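Local coordinates for protein 1-deoxy-D-xylulose 5-phosphate reductoisomerase (Moraxella catarrhalis, PDB 4ZQG) that catalyses the NADPH-dependent rearrangement and reduction of 1-deoxy-D-xylulose 5-phosphate to 2-C-methyl-D-erythritol 4-phosphate in the MEP pathway of isoprenoid synthesis, at residues Ala170-Ile175 / Leu242-Glu247; Lys183-Thr188 / Ser262-Val267. All coordinates share one frame; numbering follows the deposited sequence.

In the fold
From the N terminus the chain first builds the parallel, Rossmann-type sheet, and both interactions lie beyond its last strand, 149-152. Helices 155-162 and 166-170 follow, then the turn 170-175 and strand 182-189. After a mainly helical excursion, helix 230-243 runs out at 242-247 and returns to the turn, where interaction 1 closes a loop of 66 intervening residues. Strand 250-254 follows, and strand 260-266 then pairs with 182-189 in interaction 2, across 73 residues. The segments alternate along the chain, so the two loops cross. The contacts touch where L245 and F243 of interaction 1 pack on L185 of interaction 2, joining helix end to mixed sheet.

Interaction 1 (Ala170-Ile175 / Leu242-Glu247); sequences ADNTAI and LFDLKE
Two helix ends meet here: the turn after helix 166-170 and the C-terminal end of helix 230-243. N172 and L242 make the polar link. N172 ND2 donates to L242 O at 2.8 Å, with an N-H...O angle of 158°. The acceptor lies close to the amide plane of N172, but the donor stands above the carbonyl plane of L242. N172 CG sits between the backbone N and the carbonyl carbon (chi1 67°), and the CB of N172 points toward segment 242-247. Its OD1 accepts from K144, so both ends of the amide are bonded. D244 lies beside this amide, its CB 3.7 Å from N172 ND2, and the two side chains cross at about a right angle. D244 OD1 also meets the methyl T173 CG2 at 3.8 Å, while its hydrogen-bond partner is H176.

I175 packs on L245, CG2 to CD2 4.0 Å, and its CD1 also meets L245 CD2. I175 CG2 lies against the carbonyl oxygen F243 O as well, at 3.5 Å. Within the turn, D171 OD2 takes T173 OG1 at 2.7 Å and T173 N at 3.2 Å, both from the same face of the carboxylate. The bond to T173 N makes this an Asx turn. D244, with positive phi, is the first residue to leave helical geometry, a common way for a helix to terminate.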
# COMPACT_ATOMS: atom_id res chain seq x y z
N ALA A 170 -6.91 -9.51 -11.94
CA ALA A 170 -7.62 -10.20 -13.04
C ALA A 170 -7.21 -11.67 -13.15
O ALA A 170 -8.04 -12.56 -12.98
CB ALA A 170 -7.38 -9.49 -14.35
N ASP A 171 -5.92 -11.93 -13.37
CA ASP A 171 -5.42 -13.29 -13.57
C ASP A 171 -4.26 -13.62 -12.62
O ASP A 171 -3.11 -13.17 -12.82
CB ASP A 171 -4.96 -13.42 -15.01
CG ASP A 171 -4.27 -14.73 -15.29
OD1 ASP A 171 -3.47 -14.78 -16.27
OD2 ASP A 171 -4.50 -15.71 -14.55
N ASN A 172 -4.54 -14.42 -11.60
CA ASN A 172 -3.52 -14.67 -10.57
C ASN A 172 -2.22 -15.34 -11.04
O ASN A 172 -1.23 -15.30 -10.33
CB ASN A 172 -4.12 -15.38 -9.34
CG ASN A 172 -4.57 -16.81 -9.61
OD1 ASN A 172 -4.70 -17.24 -10.76
ND2 ASN A 172 -4.83 -17.55 -8.54
N THR A 173 -2.24 -15.95 -12.23
CA THR A 173 -1.06 -16.63 -12.76
C THR A 173 -0.04 -15.66 -13.31
O THR A 173 1.13 -15.99 -13.39
CB THR A 173 -1.42 -17.62 -13.89
OG1 THR A 173 -2.09 -16.90 -14.92
CG2 THR A 173 -2.32 -18.71 -13.37
N ALA A 174 -0.51 -14.47 -13.69
CA ALA A 174 0.33 -13.35 -14.09
C ALA A 174 1.41 -13.01 -13.07
O ALA A 174 2.42 -12.41 -13.43
CB ALA A 174 -0.51 -12.12 -14.37
N ILE A 175 1.21 -13.38 -11.81
CA ILE A 175 2.20 -13.15 -10.76
C ILE A 175 3.52 -13.89 -10.94
O ILE A 175 4.47 -13.66 -10.18
CB ILE A 175 1.65 -13.56 -9.39
CG1 ILE A 175 2.40 -12.86 -8.27
CG2 ILE A 175 1.72 -15.07 -9.19
CD1 ILE A 175 1.76 -12.98 -6.92
N LEU A 242 -5.13 -18.44 -3.57
CA LEU A 242 -5.69 -17.22 -4.14
C LEU A 242 -4.71 -16.57 -5.08
O LEU A 242 -5.07 -16.09 -6.15
CB LEU A 242 -6.05 -16.23 -3.05
CG LEU A 242 -7.43 -16.32 -2.39
CD1 LEU A 242 -7.49 -15.27 -1.30
CD2 LEU A 242 -8.51 -16.15 -3.43
N PHE A 243 -3.45 -16.54 -4.65
CA PHE A 243 -2.45 -15.78 -5.36
C PHE A 243 -1.47 -16.66 -6.13
O PHE A 243 -0.52 -16.17 -6.71
CB PHE A 243 -1.75 -14.90 -4.36
CG PHE A 243 -2.68 -14.03 -3.60
CD1 PHE A 243 -2.77 -14.11 -2.23
CD2 PHE A 243 -3.46 -13.12 -4.27
CE1 PHE A 243 -3.64 -13.30 -1.54
CE2 PHE A 243 -4.29 -12.29 -3.59
CZ PHE A 243 -4.40 -12.40 -2.22
N ASP A 244 -1.77 -17.95 -6.16
CA ASP A 244 -1.09 -18.91 -6.99
C ASP A 244 0.41 -19.02 -6.69
O ASP A 244 1.21 -19.09 -7.61
CB ASP A 244 -1.33 -18.60 -8.45
CG ASP A 244 -1.03 -19.76 -9.30
OD1 ASP A 244 -0.28 -19.59 -10.29
OD2 ASP A 244 -1.46 -20.88 -8.94
N LEU A 245 0.74 -19.10 -5.40
CA LEU A 245 2.09 -19.22 -4.90
C LEU A 245 2.24 -20.44 -4.00
O LEU A 245 1.24 -21.09 -3.66
CB LEU A 245 2.40 -17.99 -4.07
CG LEU A 245 2.33 -16.64 -4.77
CD1 LEU A 245 2.56 -15.55 -3.75
CD2 LEU A 245 3.37 -16.51 -5.88
N LYS A 246 3.47 -20.72 -3.57
CA LYS A 246 3.76 -21.77 -2.59
C LYS A 246 4.13 -21.14 -1.28
O LYS A 246 4.40 -19.97 -1.23
CB LYS A 246 4.90 -22.67 -3.05
CG LYS A 246 4.73 -23.23 -4.45
CD LYS A 246 3.71 -24.32 -4.47
CE LYS A 246 3.58 -24.88 -5.86
NZ LYS A 246 2.63 -26.01 -5.76
N GLU A 247 4.12 -21.90 -0.20
CA GLU A 247 4.24 -21.30 1.13
C GLU A 247 5.55 -20.57 1.38
O GLU A 247 5.58 -19.67 2.18
CB GLU A 247 3.99 -22.33 2.25
CG GLU A 247 4.85 -23.58 2.24
CD GLU A 247 6.34 -23.31 2.51
OE1 GLU A 247 6.62 -22.47 3.37
OE2 GLU A 247 7.22 -23.97 1.88

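Interaction 2 (Lys183-Thr188 / Ser262-Val267); sequences KKLWLT and SLVEYV
K184 and E265, W186 and L263 are the hydrogen-bonded pairs of two antiparallel strands, 183-188 and 262-266. W186 N gives to L263 O at 2.8 Å, and L263 N returns a bond to W186 O. E265 N gives to K184 O. E265 O takes K183 N at 2.8 Å and, weakly, K184 N; two residues facing one make this a classic beta bulge. At the far end T188 N donates to S262 OG, and T188 OG1 is bonded to V260 O.

E265 OE1 takes most of the partners of this carboxylate: the indole N-H, K184 NZ and a water. W186 NE1 donates a hydrogen bond to E265 OE1 at 3.0 Å, nearly straight at 167°. The oxygen lies in the indole plane and is met on its anti side. K184 NZ forms a salt bridge to the same OE1 at 3.5 Å, its chain bent at chi3 and chi4. The water donates to OE1 and accepts weakly from K184 NZ. OE2 has a long salt bridge to K183 NZ, at 3.9 Å. The lysines probably stabilise the charge of this buried acid.

L185 CD2 packs on V264 CG2 at 3.8 Å, on the sheet face opposite E265 and W186. There helix 155-162 touches L187, S262 and V264. W186, L263 and E265 pack on L303, L275 and P300 of the second subunit. Within the mixed sheet the pair is central, with strand 250-254 beside 182-189 and strand 271-275 beside 260-266.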
# COMPACT_ATOMS: atom_id res chain seq x y z
N LYS A 183 7.98 -10.24 -4.84
CA LYS A 183 8.99 -11.04 -4.20
C LYS A 183 8.36 -11.99 -3.29
O LYS A 183 8.57 -13.20 -3.42
CB LYS A 183 9.98 -10.19 -3.39
CG LYS A 183 11.34 -10.87 -3.22
CD LYS A 183 12.14 -10.23 -2.13
CE LYS A 183 13.57 -10.74 -2.16
NZ LYS A 183 14.34 -9.96 -1.15
N LYS A 184 7.58 -11.47 -2.36
CA LYS A 184 6.87 -12.30 -1.42
C LYS A 184 5.71 -11.59 -0.77
O LYS A 184 5.59 -10.37 -0.89
CB LYS A 184 7.85 -12.81 -0.38
CG LYS A 184 8.47 -11.78 0.52
CD LYS A 184 9.14 -12.48 1.71
CE LYS A 184 10.49 -13.10 1.32
NZ LYS A 184 11.57 -12.23 1.84
N LEU A 185 4.82 -12.35 -0.11
CA LEU A 185 3.63 -11.78 0.55
C LEU A 185 3.83 -11.86 2.04
O LEU A 185 4.38 -12.83 2.51
CB LEU A 185 2.37 -12.53 0.15
CG LEU A 185 2.12 -12.70 -1.34
CD1 LEU A 185 0.80 -13.41 -1.58
CD2 LEU A 185 2.10 -11.37 -2.06
N TRP A 186 3.45 -10.83 2.77
CA TRP A 186 3.59 -10.83 4.22
C TRP A 186 2.19 -10.80 4.84
O TRP A 186 1.42 -9.86 4.57
CB TRP A 186 4.37 -9.61 4.66
CG TRP A 186 5.78 -9.73 4.35
CD1 TRP A 186 6.39 -9.44 3.17
CD2 TRP A 186 6.80 -10.22 5.22
NE1 TRP A 186 7.71 -9.71 3.26
CE2 TRP A 186 8.00 -10.16 4.51
CE3 TRP A 186 6.82 -10.67 6.54
CZ2 TRP A 186 9.19 -10.55 5.06
CZ3 TRP A 186 8.04 -11.04 7.09
CH2 TRP A 186 9.20 -10.98 6.35
N LEU A 187 1.84 -11.83 5.61
CA LEU A 187 0.57 -11.87 6.35
C LEU A 187 0.79 -11.33 7.74
O LEU A 187 1.63 -11.84 8.46
CB LEU A 187 0.02 -13.30 6.46
CG LEU A 187 -0.53 -13.91 5.19
CD1 LEU A 187 -0.66 -15.40 5.34
CD2 LEU A 187 -1.84 -13.29 4.84
N THR A 188 0.05 -10.31 8.11
CA THR A 188 0.07 -9.78 9.49
C THR A 188 -0.82 -10.66 10.41
O THR A 188 -1.82 -11.18 9.98
CB THR A 188 -0.40 -8.31 9.49
OG1 THR A 188 -1.43 -8.14 8.48
CG2 THR A 188 0.73 -7.41 9.12
N SER A 262 -1.60 -6.46 5.97
CA SER A 262 -0.69 -7.36 5.27
C SER A 262 0.09 -6.52 4.31
O SER A 262 -0.22 -5.33 4.15
CB SER A 262 -1.41 -8.52 4.55
OG SER A 262 -1.54 -9.60 5.45
N LEU A 263 1.14 -7.12 3.73
CA LEU A 263 1.99 -6.42 2.79
C LEU A 263 2.37 -7.27 1.59
O LEU A 263 2.33 -8.51 1.63
CB LEU A 263 3.24 -5.86 3.48
CG LEU A 263 3.07 -5.28 4.89
CD1 LEU A 263 3.26 -6.35 5.93
CD2 LEU A 263 4.06 -4.18 5.15
N VAL A 264 2.71 -6.59 0.51
CA VAL A 264 3.31 -7.18 -0.63
C VAL A 264 4.66 -6.54 -0.87
O VAL A 264 4.75 -5.36 -1.14
CB VAL A 264 2.46 -6.97 -1.86
CG1 VAL A 264 3.15 -7.51 -3.07
CG2 VAL A 264 1.13 -7.68 -1.66
N GLU A 265 5.70 -7.36 -0.76
CA GLU A 265 7.08 -6.96 -1.00
C GLU A 265 7.48 -7.14 -2.45
O GLU A 265 7.35 -8.23 -2.97
CB GLU A 265 7.99 -7.82 -0.15
CG GLU A 265 9.46 -7.57 -0.41
CD GLU A 265 10.36 -8.24 0.57
OE1 GLU A 265 9.91 -9.14 1.34
OE2 GLU A 265 11.55 -7.87 0.54
N TYR A 266 7.96 -6.06 -3.06
CA TYR A 266 8.48 -6.03 -4.43
C TYR A 266 10.03 -6.04 -4.51
O TYR A 266 10.73 -5.77 -3.53
CB TYR A 266 7.94 -4.80 -5.16
CG TYR A 266 6.43 -4.84 -5.39
CD1 TYR A 266 5.91 -5.21 -6.63
CD2 TYR A 266 5.54 -4.51 -4.39
CE1 TYR A 266 4.57 -5.23 -6.86
CE2 TYR A 266 4.19 -4.54 -4.60
CZ TYR A 266 3.69 -4.91 -5.84
OH TYR A 266 2.32 -4.97 -6.06
N VAL A 267 10.54 -6.34 -5.70
CA VAL A 267 11.97 -6.56 -5.89
C VAL A 267 12.83 -5.33 -5.75
O VAL A 267 13.99 -5.46 -5.42
CB VAL A 267 12.28 -7.23 -7.25
CG1 VAL A 267 11.79 -8.67 -7.22
CG2 VAL A 267 11.64 -6.48 -8.40
O HOH W 1 12.20 -9.61 3.54